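Long-range contacts in 2-dehydropantoate 2-reductase (Porphyromonas gingivalis, PDB 2QYT), which probably catalyses the NADPH-dependent reduction of ketopantoate to pantoate, the second step of pantoate formation in pantothenate biosynthesis: residues G57-T62 with P149-L154; G20-A25 with V140-R145; L234-E239 with P302-M307; I122-R127 with V135-V140; N77-G82 with I103-G108. One frame throughout, in Å; residues are numbered along the deposited sequence. Where two conformers were deposited one is given.

Interaction 1: G57-T62 with P149-L154; sequences GLRVVT and PGLITL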
# COMPACT_ATOMS: atom_id res chain seq x y z
N GLY A 57 -13.92 -13.42 -14.28
CA GLY A 57 -13.73 -12.67 -13.05
C GLY A 57 -12.44 -13.04 -12.36
O GLY A 57 -11.74 -13.93 -12.82
N LEU A 58 -12.16 -12.37 -11.26
CA LEU A 58 -10.99 -12.67 -10.44
C LEU A 58 -11.43 -13.52 -9.26
O LEU A 58 -12.36 -13.16 -8.53
CB LEU A 58 -10.34 -11.36 -9.91
CG LEU A 58 -9.15 -11.48 -8.95
CD1 LEU A 58 -7.96 -12.21 -9.57
CD2 LEU A 58 -8.73 -10.08 -8.49
N ARG A 59 -10.73 -14.64 -9.08
CA ARG A 59 -10.96 -15.54 -7.96
C ARG A 59 -10.13 -15.20 -6.70
O ARG A 59 -8.93 -14.92 -6.79
CB ARG A 59 -10.71 -17.00 -8.37
CG ARG A 59 -11.12 -17.98 -7.27
CD ARG A 59 -10.95 -19.40 -7.75
NE ARG A 59 -11.26 -20.42 -6.72
CZ ARG A 59 -11.05 -21.72 -6.87
NH1 ARG A 59 -10.52 -22.18 -8.02
NH2 ARG A 59 -11.37 -22.56 -5.88
N VAL A 60 -10.79 -15.24 -5.53
CA VAL A 60 -10.13 -14.97 -4.26
C VAL A 60 -10.44 -16.11 -3.27
O VAL A 60 -11.62 -16.47 -3.07
CB VAL A 60 -10.56 -13.60 -3.66
CG1 VAL A 60 -9.81 -13.35 -2.36
CG2 VAL A 60 -10.29 -12.48 -4.62
N VAL A 61 -9.38 -16.71 -2.74
CA VAL A 61 -9.48 -17.76 -1.72
C VAL A 61 -8.82 -17.30 -0.42
O VAL A 61 -7.74 -16.72 -0.41
CB VAL A 61 -8.97 -19.18 -2.20
CG1 VAL A 61 -9.66 -19.63 -3.49
CG2 VAL A 61 -7.42 -19.23 -2.41
N THR A 62 -9.47 -17.59 0.70
CA THR A 62 -8.96 -17.20 2.00
C THR A 62 -9.22 -18.42 2.88
O THR A 62 -9.76 -19.43 2.39
CB THR A 62 -9.67 -15.89 2.54
OG1 THR A 62 -10.91 -16.24 3.13
CG2 THR A 62 -9.97 -14.83 1.42
N PRO A 149 -2.35 -17.30 -12.32
CA PRO A 149 -3.10 -16.43 -13.19
C PRO A 149 -4.58 -16.43 -12.78
O PRO A 149 -5.19 -17.47 -12.64
CB PRO A 149 -2.88 -17.06 -14.56
CG PRO A 149 -1.49 -17.63 -14.46
CD PRO A 149 -1.45 -18.20 -13.07
N GLY A 150 -5.13 -15.25 -12.52
CA GLY A 150 -6.52 -15.10 -12.14
C GLY A 150 -6.89 -15.45 -10.71
O GLY A 150 -8.09 -15.58 -10.40
N LEU A 151 -5.89 -15.60 -9.83
CA LEU A 151 -6.18 -16.08 -8.47
C LEU A 151 -5.42 -15.31 -7.42
O LEU A 151 -4.20 -15.20 -7.48
CB LEU A 151 -5.87 -17.59 -8.33
CG LEU A 151 -6.11 -18.23 -6.94
CD1 LEU A 151 -7.63 -18.31 -6.60
CD2 LEU A 151 -5.43 -19.61 -6.73
N ILE A 152 -6.15 -14.80 -6.43
CA ILE A 152 -5.57 -14.20 -5.24
C ILE A 152 -5.80 -15.16 -4.06
O ILE A 152 -6.92 -15.70 -3.87
CB ILE A 152 -6.22 -12.82 -4.88
CG1 ILE A 152 -6.26 -11.88 -6.12
CG2 ILE A 152 -5.49 -12.13 -3.78
CD1 ILE A 152 -4.88 -11.75 -6.85
N THR A 153 -4.75 -15.34 -3.27
CA THR A 153 -4.85 -16.10 -2.05
C THR A 153 -4.51 -15.18 -0.86
O THR A 153 -3.49 -14.48 -0.90
CB THR A 153 -3.84 -17.26 -2.06
OG1 THR A 153 -4.14 -18.08 -3.20
CG2 THR A 153 -3.90 -18.09 -0.75
N LEU A 154 -5.38 -15.18 0.14
CA LEU A 154 -5.08 -14.60 1.43
C LEU A 154 -4.75 -15.67 2.41
O LEU A 154 -5.46 -16.68 2.56
CB LEU A 154 -6.25 -13.80 2.01
CG LEU A 154 -6.51 -12.39 1.52
CD1 LEU A 154 -6.81 -12.40 0.05
CD2 LEU A 154 -7.68 -11.78 2.34
O HOH W 1 -10.17 -16.14 -12.22
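R59, V60 and V61 pair in parallel with L151, I152 and T153. Four backbone bonds join the strands: the nearly straight I152 N to R59 O, 2.8 Å, then V61 N to I152 O and L154 N to V61 O, with R59 N to G150 O a longer one at the G150 end. There a water donates to G57 O and to G150 O, prolonging the ladder by one bridged step.

I152 shows how the buried face is filled. Its CB lies beside V60, 4.1 Å from V60 CG2. With CG1 anti to the carbonyl carbon (chi1 -50°), the longer branch comes to L58, where I152 CG1 stands 3.9 Å from L58 CD1 and as far from CD2. At the tip, I152 CD1 is 4.1 Å from L58 CD1. On the other face, R59 and L151 lie side by side, L151 CD1 3.6 Å from R59 CG, and the guanidinium goes on to a salt bridge with D66.

In the mixed sheet, strand 66-69 flanks 58-61 and strand 137-148 flanks 151-154. Helix 18-33 lies against the face of V60 and L154, through Y22 and A25, while H48 of helix 46-55 meets L58.

Interaction 2: G20-A25 with V140-R145; sequences GGYYGA and VYISAR. With EDO (1,2-ethanediol), chain G.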
# COMPACT_ATOMS: atom_id res chain seq x y z
N GLY A 20 -4.17 -5.11 -4.86
CA GLY A 20 -5.17 -4.59 -5.82
C GLY A 20 -6.24 -5.61 -6.13
O GLY A 20 -7.41 -5.26 -6.31
N GLY A 21 -5.87 -6.88 -6.21
CA GLY A 21 -6.82 -7.91 -6.56
C GLY A 21 -7.83 -8.15 -5.46
O GLY A 21 -9.07 -8.25 -5.71
N TYR A 22 -7.35 -8.23 -4.22
CA TYR A 22 -8.25 -8.31 -3.11
C TYR A 22 -9.18 -7.09 -2.96
O TYR A 22 -10.38 -7.26 -2.80
CB TYR A 22 -7.52 -8.55 -1.78
CG TYR A 22 -8.53 -8.68 -0.68
CD1 TYR A 22 -9.25 -9.87 -0.52
CD2 TYR A 22 -8.87 -7.58 0.13
CE1 TYR A 22 -10.20 -10.02 0.47
CE2 TYR A 22 -9.85 -7.70 1.14
CZ TYR A 22 -10.50 -8.95 1.30
OH TYR A 22 -11.46 -9.14 2.27
N TYR A 23 -8.66 -5.86 -2.95
CA TYR A 23 -9.58 -4.71 -2.76
C TYR A 23 -10.42 -4.47 -4.00
O TYR A 23 -11.59 -4.14 -3.90
CB TYR A 23 -8.85 -3.47 -2.25
CG TYR A 23 -8.29 -3.70 -0.86
CD1 TYR A 23 -9.15 -3.81 0.24
CD2 TYR A 23 -6.92 -3.84 -0.65
CE1 TYR A 23 -8.67 -4.03 1.52
CE2 TYR A 23 -6.42 -4.05 0.65
CZ TYR A 23 -7.28 -4.14 1.71
OH TYR A 23 -6.77 -4.32 2.98
N GLY A 24 -9.84 -4.71 -5.17
CA GLY A 24 -10.63 -4.67 -6.42
C GLY A 24 -11.76 -5.69 -6.46
O GLY A 24 -12.88 -5.40 -6.91
N ALA A 25 -11.50 -6.90 -5.96
CA ALA A 25 -12.53 -7.93 -5.89
C ALA A 25 -13.68 -7.53 -4.95
O ALA A 25 -14.85 -7.69 -5.28
CB ALA A 25 -11.91 -9.28 -5.45
N VAL A 140 -1.97 -0.45 3.65
CA VAL A 140 -2.82 -1.62 3.95
C VAL A 140 -2.05 -2.59 4.82
O VAL A 140 -0.82 -2.61 4.80
CB VAL A 140 -3.37 -2.28 2.65
CG1 VAL A 140 -4.22 -1.29 1.87
CG2 VAL A 140 -2.25 -2.82 1.75
N TYR A 141 -2.75 -3.33 5.68
CA TYR A 141 -2.19 -4.47 6.39
C TYR A 141 -3.01 -5.67 5.94
O TYR A 141 -4.20 -5.78 6.23
CB TYR A 141 -2.29 -4.31 7.90
CG TYR A 141 -1.38 -3.27 8.48
CD1 TYR A 141 -0.17 -3.61 9.03
CD2 TYR A 141 -1.72 -1.92 8.43
CE1 TYR A 141 0.69 -2.64 9.59
CE2 TYR A 141 -0.87 -0.94 8.97
CZ TYR A 141 0.33 -1.30 9.54
OH TYR A 141 1.18 -0.34 10.06
N ILE A 142 -2.38 -6.54 5.17
CA ILE A 142 -3.08 -7.62 4.51
C ILE A 142 -2.05 -8.61 4.02
O ILE A 142 -0.97 -8.18 3.56
CB ILE A 142 -4.00 -7.14 3.33
CG1 ILE A 142 -5.03 -8.23 2.93
CG2 ILE A 142 -3.18 -6.50 2.15
CD1 ILE A 142 -5.91 -7.89 1.62
N SER A 143 -2.35 -9.90 4.17
CA SER A 143 -1.45 -10.97 3.76
C SER A 143 -1.98 -11.67 2.53
O SER A 143 -2.56 -12.75 2.60
CB SER A 143 -1.34 -11.98 4.90
OG SER A 143 -0.77 -11.34 6.02
N ALA A 144 -1.76 -11.06 1.38
CA ALA A 144 -2.42 -11.45 0.14
C ALA A 144 -1.41 -11.49 -0.98
O ALA A 144 -0.50 -10.66 -1.03
CB ALA A 144 -3.50 -10.48 -0.18
N ARG A 145 -1.59 -12.46 -1.87
CA ARG A 145 -0.61 -12.87 -2.88
C ARG A 145 -1.36 -13.16 -4.18
O ARG A 145 -2.36 -13.88 -4.10
CB ARG A 145 -0.07 -14.22 -2.40
CG ARG A 145 1.40 -14.44 -2.45
CD ARG A 145 1.74 -15.74 -1.66
NE ARG A 145 1.14 -16.97 -2.20
CZ ARG A 145 0.45 -17.87 -1.50
NH1 ARG A 145 0.25 -17.72 -0.18
NH2 ARG A 145 -0.03 -18.93 -2.12
C1 EDO G . -0.75 -5.31 -5.15
O1 EDO G . -1.62 -5.39 -6.28
C2 EDO G . 0.17 -6.53 -5.04
O2 EDO G . 0.34 -6.80 -3.66
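I142 and V140, alternate residues of strand 137-148, meet Y22 and Y23 of helix 18-33, which passes nearly at a right angle to the strand (102°). The apolar contacts carry the pairing. I142 CG1 is anti to the backbone N (chi1 -164°), and the methyl beyond it, CD1, reaches the helix and touches both tyrosines. I142 CD1 lies 3.3 Å from Y22 CD2, a tight approach, and 3.9 Å from Y23 OH, where the two side chains meet tip to tip. V140 runs past Y23 in the opposite direction, its CG1 coming 3.7 Å from Y23 CE2.

The aromatic part is within the helix. Y22 CD2 stands 3.7 Å above the plane of the Y23 ring, over its centre, while Y23 CE1 lies in plane at the edge of the Y22 ring. F161 meets the Y23 ring edge to face.

Hydrogen bonds belong to the surroundings. Y22 OH is bonded to R65 and Y23 OH to E159. At the start of the segment G20 N donates to O1 of a 1,2-ethanediol, probably from the crystallisation liquor, at 2.9 Å; the diol is also bonded to G17 N and C90 O. G15, G17 and G20 fit a Rossmann GxGxxG pattern, probably the dinucleotide-binding turn.

No hydrogen bond crosses between helix and strand, so their fit depends on methyl-to-ring packing, with the tyrosine hydroxyls satisfied by partners beyond it.

Interaction 3: L234-E239 with P302-M307; sequences LEEVAE and PMYKRM
E236 and Y304 mark the close point of two helical segments whose axes pass 9.5 Å apart at 108° between their directions, with the two CA atoms 7.5 Å from each other. Helix 302-309 begins here, and its first turn faces the flank of helix 227-244.

The E236 chain runs extended beyond CG (chi2 177°), and its carboxylate meets this helix start like a fork. OE1 accepts from Y304 N at 2.8 Å and OE2 from N of M303, a selenomethionine, at 2.8 Å, each through the syn lone pair. P302, lacking an N-H, packs its CD 3.2 Å from E236 OE2. The Y304 ring presents its edge to E236, with CD1 3.1 Å from OE1, and carries its hydroxyl on past V237 CB, 3.7 Å away, to a hydrogen bond with S206.

Buried, the carboxylate is probably stabilised by the helix end as well as by its two N-H partners. A glutamate gripping the first backbone N-H groups of a crossing helix here joins two helices of the all-helical C-terminal domain, whose fold is of the 6-phosphogluconate dehydrogenase type.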
# COMPACT_ATOMS: atom_id res chain seq x y z
N LEU A 234 15.42 0.15 15.46
CA LEU A 234 14.21 0.83 15.88
C LEU A 234 14.48 2.30 16.24
O LEU A 234 13.77 3.21 15.80
CB LEU A 234 13.57 0.07 17.04
CG LEU A 234 12.30 -0.82 16.88
CD1 LEU A 234 11.78 -1.02 15.46
CD2 LEU A 234 12.43 -2.17 17.61
N GLU A 235 15.55 2.53 17.00
CA GLU A 235 15.94 3.86 17.46
C GLU A 235 16.42 4.73 16.30
O GLU A 235 16.16 5.94 16.27
CB GLU A 235 17.05 3.79 18.52
CG GLU A 235 16.59 3.33 19.91
CD GLU A 235 17.72 3.37 20.94
OE1 GLU A 235 17.41 3.29 22.16
OE2 GLU A 235 18.92 3.46 20.55
N GLU A 236 17.11 4.10 15.35
CA GLU A 236 17.66 4.78 14.18
C GLU A 236 16.56 5.31 13.23
O GLU A 236 16.53 6.52 12.93
CB GLU A 236 18.64 3.87 13.45
CG GLU A 236 20.06 3.97 13.99
CD GLU A 236 21.03 3.02 13.32
OE1 GLU A 236 20.69 2.47 12.24
OE2 GLU A 236 22.14 2.82 13.88
N VAL A 237 15.69 4.41 12.78
CA VAL A 237 14.54 4.76 11.94
C VAL A 237 13.66 5.79 12.65
O VAL A 237 13.15 6.72 12.01
CB VAL A 237 13.72 3.48 11.45
CG1 VAL A 237 12.76 2.94 12.52
CG2 VAL A 237 12.98 3.76 10.11
N ALA A 238 13.51 5.65 13.97
CA ALA A 238 12.70 6.58 14.77
C ALA A 238 13.35 7.95 14.85
O ALA A 238 12.65 8.96 14.68
CB ALA A 238 12.44 6.03 16.15
N GLU A 239 14.67 7.97 15.06
CA GLU A 239 15.47 9.20 15.02
C GLU A 239 15.38 9.89 13.66
O GLU A 239 15.24 11.11 13.60
CB GLU A 239 16.94 8.91 15.37
CG GLU A 239 17.80 10.14 15.68
CD GLU A 239 19.25 9.80 16.00
OE1 GLU A 239 19.64 8.60 15.95
OE2 GLU A 239 20.01 10.74 16.31
N PRO A 302 24.54 4.21 12.26
CA PRO A 302 25.56 3.18 12.04
C PRO A 302 25.02 1.78 11.74
O PRO A 302 25.55 1.12 10.85
CB PRO A 302 26.38 3.20 13.34
CG PRO A 302 25.51 3.86 14.35
CD PRO A 302 24.65 4.82 13.60
N MSE A 303 24.00 1.33 12.46
CA MSE A 303 23.44 -0.02 12.27
C MSE A 303 22.82 -0.23 10.89
O MSE A 303 23.07 -1.25 10.23
CB MSE A 303 22.40 -0.34 13.35
CG MSE A 303 22.05 -1.83 13.51
SE MSE A 303 23.56 -3.00 14.06
CE MSE A 303 24.19 -2.06 15.66
N TYR A 304 21.98 0.73 10.46
CA TYR A 304 21.44 0.71 9.11
C TYR A 304 22.54 0.73 8.06
O TYR A 304 22.47 -0.00 7.08
CB TYR A 304 20.49 1.89 8.90
CG TYR A 304 19.04 1.53 9.06
CD1 TYR A 304 18.39 1.70 10.28
CD2 TYR A 304 18.30 1.02 7.99
CE1 TYR A 304 17.05 1.37 10.44
CE2 TYR A 304 16.95 0.69 8.13
CZ TYR A 304 16.33 0.86 9.36
OH TYR A 304 15.01 0.55 9.50
N LYS A 305 23.57 1.56 8.27
CA LYS A 305 24.67 1.69 7.30
C LYS A 305 25.52 0.43 7.21
O LYS A 305 25.90 0.02 6.12
CB LYS A 305 25.54 2.91 7.62
CG LYS A 305 24.83 4.25 7.44
CD LYS A 305 25.82 5.38 7.22
CE LYS A 305 26.33 5.99 8.52
NZ LYS A 305 27.37 5.17 9.20
N ARG A 306 25.82 -0.19 8.35
CA ARG A 306 26.50 -1.49 8.40
C ARG A 306 25.66 -2.53 7.64
O ARG A 306 26.18 -3.28 6.83
CB ARG A 306 26.72 -1.94 9.86
CG ARG A 306 27.76 -3.05 10.04
CD ARG A 306 27.26 -4.23 10.90
NE ARG A 306 27.32 -4.02 12.36
CZ ARG A 306 27.04 -4.94 13.28
NH1 ARG A 306 26.68 -6.18 12.94
NH2 ARG A 306 27.13 -4.64 14.58
N MSE A 307 24.35 -2.52 7.90
CA MSE A 307 23.40 -3.50 7.33
C MSE A 307 23.20 -3.34 5.81
O MSE A 307 23.25 -4.33 5.07
CB MSE A 307 22.06 -3.40 8.08
CG MSE A 307 21.45 -4.72 8.56
SE MSE A 307 21.05 -4.77 10.49
CE MSE A 307 20.38 -6.56 10.71

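Interaction 4: I122-R127 with V135-V140; sequences IAERMR and VWKGCV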
# COMPACT_ATOMS: atom_id res chain seq x y z
N ILE A 122 5.77 7.45 -1.04
CA ILE A 122 5.19 7.14 -2.33
C ILE A 122 4.29 8.29 -2.80
O ILE A 122 4.37 8.69 -3.96
CB ILE A 122 4.36 5.83 -2.35
CG1 ILE A 122 5.18 4.62 -1.87
CG2 ILE A 122 3.80 5.60 -3.78
CD1 ILE A 122 6.39 4.27 -2.76
N ALA A 123 3.46 8.81 -1.88
CA ALA A 123 2.55 9.92 -2.20
C ALA A 123 3.31 11.20 -2.58
O ALA A 123 2.94 11.90 -3.50
CB ALA A 123 1.62 10.19 -1.01
N GLU A 124 4.37 11.51 -1.85
CA GLU A 124 5.20 12.65 -2.19
C GLU A 124 5.76 12.52 -3.61
O GLU A 124 5.76 13.50 -4.38
CB GLU A 124 6.33 12.81 -1.19
CG GLU A 124 5.90 13.42 0.15
CD GLU A 124 5.17 12.44 1.05
OE1 GLU A 124 4.46 12.92 1.96
OE2 GLU A 124 5.29 11.20 0.87
N ARG A 125 6.29 11.34 -3.91
CA ARG A 125 6.88 11.02 -5.19
C ARG A 125 5.85 11.25 -6.31
O ARG A 125 6.08 12.04 -7.24
CB ARG A 125 7.43 9.59 -5.17
CG ARG A 125 8.68 9.43 -4.23
CD ARG A 125 9.23 7.98 -4.17
NE ARG A 125 9.57 7.44 -5.51
CZ ARG A 125 10.46 7.98 -6.35
NH1 ARG A 125 11.08 9.12 -6.04
NH2 ARG A 125 10.70 7.41 -7.53
N MSE A 126 4.69 10.62 -6.17
CA MSE A 126 3.61 10.73 -7.12
C MSE A 126 3.04 12.15 -7.25
O MSE A 126 2.49 12.50 -8.29
CB MSE A 126 2.50 9.74 -6.77
CG MSE A 126 2.93 8.33 -6.96
SE MSE A 126 1.44 7.11 -7.14
CE MSE A 126 0.61 7.98 -8.60
N ARG A 127 3.16 12.95 -6.20
CA ARG A 127 2.78 14.35 -6.26
C ARG A 127 3.75 15.26 -7.03
O ARG A 127 3.54 16.48 -7.08
CB ARG A 127 2.59 14.94 -4.87
CG ARG A 127 1.32 14.53 -4.24
CD ARG A 127 1.19 15.09 -2.82
NE ARG A 127 0.16 14.36 -2.09
CZ ARG A 127 -0.15 14.55 -0.82
NH1 ARG A 127 0.48 15.47 -0.10
NH2 ARG A 127 -1.11 13.82 -0.27
N VAL A 135 -3.46 13.43 -5.17
CA VAL A 135 -2.82 12.23 -4.64
C VAL A 135 -3.05 12.18 -3.13
O VAL A 135 -2.66 13.08 -2.43
CB VAL A 135 -1.29 12.17 -5.01
CG1 VAL A 135 -0.59 10.97 -4.35
CG2 VAL A 135 -1.10 12.19 -6.55
N TRP A 136 -3.74 11.14 -2.65
CA TRP A 136 -3.88 10.91 -1.23
C TRP A 136 -2.83 9.88 -0.76
O TRP A 136 -2.09 9.38 -1.56
CB TRP A 136 -5.29 10.40 -0.92
CG TRP A 136 -6.41 11.43 -1.14
CD1 TRP A 136 -6.30 12.80 -1.27
CD2 TRP A 136 -7.81 11.14 -1.16
NE1 TRP A 136 -7.54 13.36 -1.38
CE2 TRP A 136 -8.48 12.36 -1.33
CE3 TRP A 136 -8.55 9.95 -1.07
CZ2 TRP A 136 -9.89 12.44 -1.43
CZ3 TRP A 136 -9.94 10.02 -1.16
CH2 TRP A 136 -10.59 11.26 -1.35
N LYS A 137 -2.75 9.63 0.54
CA LYS A 137 -1.80 8.68 1.11
C LYS A 137 -2.60 7.50 1.60
O LYS A 137 -3.73 7.66 2.06
CB LYS A 137 -1.09 9.31 2.30
CG LYS A 137 -0.37 10.56 1.91
CD LYS A 137 0.60 11.03 2.95
CE LYS A 137 1.14 12.37 2.48
NZ LYS A 137 1.98 13.03 3.51
N GLY A 138 -2.02 6.31 1.51
CA GLY A 138 -2.69 5.12 2.01
C GLY A 138 -1.70 4.05 2.39
O GLY A 138 -0.55 4.09 1.98
N CYS A 139 -2.14 3.12 3.25
CA CYS A 139 -1.41 1.91 3.49
C CYS A 139 -2.34 0.80 3.96
O CYS A 139 -3.37 1.05 4.59
CB CYS A 139 -0.27 2.14 4.49
SG CYS A 139 -0.84 2.38 6.19
N VAL A 140 -1.97 -0.45 3.65
CA VAL A 140 -2.82 -1.62 3.95
C VAL A 140 -2.05 -2.59 4.82
O VAL A 140 -0.82 -2.61 4.80
CB VAL A 140 -3.37 -2.28 2.65
CG1 VAL A 140 -4.22 -1.29 1.87
CG2 VAL A 140 -2.25 -2.82 1.75
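A123, R127 and E124 meet V135 and K137 in a helix-loop-strand connection: short helix 122-126 follows the edge strand 111-115 of the parallel Rossmann sheet, and the chain then doubles back into strand 137-148 of the mixed sheet.

V135 carries the apolar part. Its CB lies 3.6 Å from R127 CG, in the plane of the guanidinium at its edge, and its CG1 lies 4.1 Å from both A123 CB and M126 CB. Two residues on, K137 CG rests 3.6 Å from A123 CB.

R127 turns back on the carbonyl of V135. Its chain is extended from CG to NE (chi3 -163°); beyond it NH2 lies 2.8 Å from V135 O, in a bond that is bent (137°) and has its donor tilted from the carbonyl plane. NE adds a weak bond to the same oxygen, so a single carbonyl is gripped by two N-H groups.

K137, also extended beyond CG, crosses R127 at about a right angle and ends in a salt bridge, NZ to E124 OE1 at 2.9 Å; NZ also makes a salt bridge with D195. R127 NH1 is only 4.6 Å from K137 NZ, and these two carboxylates probably offset the repulsion.

Backbone bonds from W136 to I113 and from K137 to G164 place the contact at the junction between the two sheets of this Rossmann-type domain.

Interaction 5: N77-G82 with I103-G108; sequences NPAEVG and IRPMIG
P78 and V81 form a shallow hollow that the side chain of M106, a selenomethionine, fills, while P105 fits against A79 beside it. Both segments belong to connections of the Rossmann sheet: short helix 78-81 links strand 73-75 to strand 86-89, and the turn at 104-106 follows helix 96-103 on the way to strand 111-115.

The filling piece is the bent M106 chain. CG, anti to the carbonyl carbon (chi1 -61°), comes against the first helical turn, 3.3 Å from P78 O and 3.8 Å from P78 CB. The chain then bends at chi3, -64°, folding the methyl back over the proline, with M106 CE 3.9 Å from P78 CB. SE sits over the gap, 3.9 Å from P78 CB and 4.0 Å from V81 CB. Beneath, P78 and V81 lie on I43, and M106 on I87 and A12, so the plug is seated on the sheet.

The second bump is P105. Its CB presses on the A79 backbone, 3.7 Å from A79 CA, with the A79 methyl alongside. N77 caps the start of the short helix, its OD1 accepting from A79 N from above the carbonyl plane.

G82 ends the helix with positive phi and no side chain, and its backbone lies against the turn: G82 C is 3.6 Å from P105 O, and M106 CA points its hydrogen at G82 O, 3.4 Å away.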
# COMPACT_ATOMS: atom_id res chain seq x y z
N ASN A 77 -5.28 -1.87 -20.78
CA ASN A 77 -5.19 -0.51 -21.36
C ASN A 77 -6.01 0.57 -20.62
O ASN A 77 -7.21 0.66 -20.83
CB ASN A 77 -5.59 -0.55 -22.81
CG ASN A 77 -5.16 0.70 -23.60
OD1 ASN A 77 -4.88 1.79 -23.06
ND2 ASN A 77 -5.14 0.54 -24.92
N PRO A 78 -5.37 1.39 -19.76
CA PRO A 78 -6.15 2.44 -19.06
C PRO A 78 -6.97 3.41 -19.89
O PRO A 78 -7.90 4.01 -19.38
CB PRO A 78 -5.09 3.19 -18.27
CG PRO A 78 -4.08 2.09 -17.95
CD PRO A 78 -4.00 1.29 -19.24
N ALA A 79 -6.60 3.61 -21.15
CA ALA A 79 -7.35 4.53 -21.98
C ALA A 79 -8.74 3.95 -22.33
O ALA A 79 -9.68 4.71 -22.69
CB ALA A 79 -6.55 4.84 -23.25
N GLU A 80 -8.85 2.63 -22.29
CA GLU A 80 -10.15 1.98 -22.47
C GLU A 80 -11.08 2.19 -21.25
O GLU A 80 -12.31 2.24 -21.39
CB GLU A 80 -10.00 0.49 -22.75
CG GLU A 80 -9.56 0.19 -24.19
CD GLU A 80 -9.11 -1.28 -24.33
OE1 GLU A 80 -9.36 -2.09 -23.39
OE2 GLU A 80 -8.49 -1.60 -25.37
N VAL A 81 -10.49 2.36 -20.07
CA VAL A 81 -11.26 2.72 -18.89
C VAL A 81 -11.78 4.20 -18.95
O VAL A 81 -12.97 4.45 -18.70
CB VAL A 81 -10.49 2.39 -17.61
CG1 VAL A 81 -11.28 2.78 -16.34
CG2 VAL A 81 -10.15 0.93 -17.59
N GLY A 82 -10.92 5.17 -19.30
CA GLY A 82 -11.37 6.58 -19.28
C GLY A 82 -11.28 7.13 -17.87
O GLY A 82 -10.77 6.45 -16.94
N ILE A 103 -1.19 5.79 -16.00
CA ILE A 103 -2.51 6.02 -15.44
C ILE A 103 -3.16 7.35 -15.89
O ILE A 103 -4.34 7.57 -15.64
CB ILE A 103 -2.50 5.92 -13.85
CG1 ILE A 103 -1.79 7.12 -13.24
CG2 ILE A 103 -1.90 4.55 -13.39
CD1 ILE A 103 -1.87 7.18 -11.68
N ARG A 104 -2.39 8.26 -16.50
CA ARG A 104 -2.94 9.56 -16.93
C ARG A 104 -4.29 9.49 -17.71
O ARG A 104 -5.20 10.34 -17.47
CB ARG A 104 -1.91 10.40 -17.72
CG ARG A 104 -0.95 11.20 -16.85
CD ARG A 104 -0.17 12.25 -17.64
NE ARG A 104 0.77 12.98 -16.77
CZ ARG A 104 0.40 13.99 -15.99
NH1 ARG A 104 1.29 14.62 -15.25
NH2 ARG A 104 -0.88 14.37 -15.95
N PRO A 105 -4.43 8.54 -18.65
CA PRO A 105 -5.75 8.45 -19.30
C PRO A 105 -6.93 8.22 -18.35
O PRO A 105 -8.06 8.41 -18.75
CB PRO A 105 -5.59 7.28 -20.29
CG PRO A 105 -4.15 7.25 -20.61
CD PRO A 105 -3.49 7.58 -19.24
N MSE A 106 -6.67 7.83 -17.11
CA MSE A 106 -7.75 7.68 -16.17
C MSE A 106 -7.97 8.89 -15.26
O MSE A 106 -8.88 8.89 -14.45
CB MSE A 106 -7.60 6.38 -15.34
CG MSE A 106 -7.62 5.13 -16.24
SE MSE A 106 -7.50 3.50 -15.24
CE MSE A 106 -5.70 3.77 -14.47
N ILE A 107 -7.14 9.91 -15.40
CA ILE A 107 -7.18 11.02 -14.47
C ILE A 107 -8.01 12.11 -15.10
O ILE A 107 -7.68 12.60 -16.20
CB ILE A 107 -5.75 11.53 -14.10
CG1 ILE A 107 -5.00 10.46 -13.30
CG2 ILE A 107 -5.80 12.86 -13.33
CD1 ILE A 107 -3.56 10.81 -13.06
N GLY A 108 -9.10 12.48 -14.43
CA GLY A 108 -9.87 13.61 -14.91
C GLY A 108 -9.91 14.60 -13.77
O GLY A 108 -9.05 14.54 -12.88

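Overall arrangement
From the N terminus, helix 18-33 opens interaction 2 and strand 58-61 then opens interaction 1. Interactions 5 and 4 follow in series, both lying within the spans of 1 and 2: 5 closes a short loop through strand 86-89 and helix 96-103, and 4 turns the chain from helix 122-126 into strand 137-148. That strand closes interaction 2, sharing V140 with 4, and strand 151-154 then closes interaction 1, so 1 and 2 cross. They also touch, L154 packing on Y22, while M126 packs on I103 between 4 and 5. Interaction 3 comes last, wholly in the helical C-terminal domain, its centre about 30 Å from that of interaction 2.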